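Local coordinates for Nitrate/nitrite sensor protein narX (Escherichia coli K12, PDB 3EZI) that senses nitrate and nitrite through this periplasmic sensor domain of a membrane-bound histidine kinase and passes the signal to the response regulators NarL and NarP, at residues Ala43-Ala48 with Ser98-Thr103. Sequence-based numbering, arbitrary orientation. Where two conformers were deposited one is given.
Sequences AELTRA and SGFDRT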
loop_
_atom_site.group_PDB
_atom_site.type_symbol
_atom_site.label_atom_id
_atom_site.label_comp_id
_atom_site.label_asym_id
_atom_site.label_seq_id
_atom_site.Cartn_x
_atom_site.Cartn_y
_atom_site.Cartn_z
ATOM N N ALA A 43 4.940 -9.693 7.790
ATOM C CA ALA A 43 4.315 -10.741 8.617
ATOM C C ALA A 43 3.361 -10.156 9.687
ATOM O O ALA A 43 2.310 -10.721 9.994
ATOM C CB ALA A 43 5.383 -11.598 9.292
ATOM N N GLU A 44 3.724 -9.018 10.254
ATOM C CA GLU A 44 2.873 -8.392 11.272
ATOM C C GLU A 44 1.576 -7.824 10.690
ATOM O O GLU A 44 0.494 -7.916 11.308
ATOM C CB GLU A 44 3.660 -7.291 11.987
ATOM C CG GLU A 44 2.880 -6.577 13.126
ATOM C CD GLU A 44 2.321 -7.520 14.216
ATOM O OE1 GLU A 44 2.868 -8.623 14.454
ATOM O OE2 GLU A 44 1.317 -7.134 14.869
ATOM N N LEU A 45 1.658 -7.220 9.512
ATOM C CA LEU A 45 0.453 -6.702 8.925
ATOM C C LEU A 45 -0.500 -7.877 8.812
ATOM O O LEU A 45 -1.686 -7.772 9.145
ATOM C CB LEU A 45 0.754 -6.101 7.553
ATOM C CG LEU A 45 -0.222 -5.145 6.900
ATOM C CD1 LEU A 45 -0.881 -4.146 7.898
ATOM C CD2 LEU A 45 0.547 -4.408 5.838
ATOM N N THR A 46 0.038 -9.017 8.381
ATOM C CA THR A 46 -0.759 -10.215 8.224
ATOM C C THR A 46 -1.325 -10.779 9.534
ATOM O O THR A 46 -2.519 -11.127 9.612
ATOM C CB THR A 46 0.047 -11.312 7.511
ATOM O OG1 THR A 46 0.570 -10.791 6.280
ATOM C CG2 THR A 46 -0.842 -12.518 7.226
ATOM N N ARG A 47 -0.486 -10.880 10.558
ATOM C CA ARG A 47 -0.968 -11.413 11.819
ATOM C C ARG A 47 -2.051 -10.495 12.371
ATOM O O ARG A 47 -3.093 -10.970 12.832
ATOM C CB ARG A 47 0.152 -11.562 12.842
ATOM C CG ARG A 47 1.079 -12.771 12.609
ATOM C CD ARG A 47 2.052 -12.943 13.774
ATOM N NE ARG A 47 2.944 -11.791 13.950
ATOM C CZ ARG A 47 4.190 -11.716 13.478
ATOM N NH1 ARG A 47 4.707 -12.721 12.799
ATOM N NH2 ARG A 47 4.911 -10.628 13.693
ATOM N N ALA A 48 -1.829 -9.187 12.310
ATOM C CA ALA A 48 -2.853 -8.262 12.814
ATOM C C ALA A 48 -4.167 -8.373 12.040
ATOM O O ALA A 48 -5.283 -8.283 12.626
ATOM C CB ALA A 48 -2.301 -6.792 12.762
ATOM N N SER A 98 -9.212 1.415 9.752
ATOM C CA SER A 98 -10.481 1.615 10.468
ATOM C C SER A 98 -10.963 0.319 11.098
ATOM O O SER A 98 -11.495 0.324 12.213
ATOM C CB SER A 98 -11.579 2.174 9.525
ATOM O OG SER A 98 -12.104 1.196 8.623
ATOM N N GLY A 99 -10.748 -0.784 10.387
ATOM C CA GLY A 99 -11.164 -2.100 10.852
ATOM C C GLY A 99 -10.293 -2.787 11.913
ATOM O O GLY A 99 -10.678 -3.808 12.478
ATOM N N PHE A 100 -9.118 -2.252 12.186
ATOM C CA PHE A 100 -8.282 -2.859 13.222
ATOM C C PHE A 100 -8.808 -2.426 14.598
ATOM O O PHE A 100 -9.453 -1.376 14.720
ATOM C CB PHE A 100 -6.826 -2.395 13.121
ATOM C CG PHE A 100 -6.048 -2.984 11.974
ATOM C CD1 PHE A 100 -6.107 -4.343 11.675
ATOM C CD2 PHE A 100 -5.195 -2.178 11.229
ATOM C CE1 PHE A 100 -5.324 -4.880 10.658
ATOM C CE2 PHE A 100 -4.409 -2.712 10.210
ATOM C CZ PHE A 100 -4.474 -4.065 9.929
ATOM N N ASP A 101 -8.539 -3.224 15.636
ATOM C CA ASP A 101 -8.965 -2.836 17.003
ATOM C C ASP A 101 -7.852 -1.879 17.450
ATOM O O ASP A 101 -6.696 -2.289 17.624
ATOM C CB ASP A 101 -9.052 -4.055 17.952
ATOM C CG ASP A 101 -9.658 -3.703 19.339
ATOM O OD1 ASP A 101 -9.378 -2.609 19.882
ATOM O OD2 ASP A 101 -10.407 -4.543 19.904
ATOM N N ARG A 102 -8.208 -0.596 17.586
ATOM C CA ARG A 102 -7.279 0.460 17.971
ATOM C C ARG A 102 -7.359 0.789 19.481
ATOM O O ARG A 102 -6.802 1.803 19.934
ATOM C CB ARG A 102 -7.592 1.727 17.139
ATOM C CG ARG A 102 -7.222 1.651 15.631
ATOM C CD ARG A 102 -8.001 2.646 14.757
ATOM N NE ARG A 102 -9.413 2.288 14.670
ATOM C CZ ARG A 102 -10.401 2.945 15.288
ATOM N NH1 ARG A 102 -10.140 4.014 16.034
ATOM N NH2 ARG A 102 -11.653 2.498 15.187
ATOM N N THR A 103 -8.039 -0.049 20.271
ATOM C CA THR A 103 -8.155 0.232 21.716
ATOM C C THR A 103 -6.900 -0.146 22.547
ATOM O O THR A 103 -6.147 -1.062 22.186
ATOM C CB THR A 103 -9.394 -0.466 22.324
ATOM O OG1 THR A 103 -9.214 -1.893 22.296
ATOM C CG2 THR A 103 -10.646 -0.063 21.549
#
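Phe-100 reaches across to Leu-45 and Ala-48 on helix 43-52. Its CB already points at the helix. CG stands beside the backbone N (chi1 -74°) and anti to the carbonyl carbon, and this torsion carries the ring on to it. Along one flank of the ring's outline, CD1 is 4.1 Å from Ala-48 O. Next along, CE1 lies 3.9 Å from Ala-48 C and 4.1 Å from Ala-48 CB, and Ala-48 comes in obliquely. The tip atom, CZ, meets Leu-45 CD1 at 4.1 Å. This methyl sits at the ring edge, near the ring plane, and the two side chains cross at about a right angle. All three residues are buried. The contact is apolar and small, 120 Å² in all. Ile-6 of helix 3-22 also packs on Phe-100, and Leu-58 of helix 55-75 touches Leu-45. An alanine in place of Phe-100 would probably open a gap beside Leu-45 CD1 and Ala-48 CB and leave Ile-6 without this partner.

Each segment also holds polar bonds within itself. On the helix, Arg-47 grips Glu-44 side-on: NE and NH2 both donate to OE1, with NH2 at 3.0 Å from OE1. The other oxygen of Glu-44 pairs with Arg-51. After Phe-100, Asp-101 OD1 accepts from Thr-103 N at 2.9 Å, which forms an Asx turn. Asp-101 N hydrogen-bonds to Asp-52 OD1, at the end of helix 43-52, a second tie between the two parts. The contact itself is hydrophobic packing at one end of the helical bundle, where the chain leaving helix 82-99 points an aromatic ring at helix 43-52.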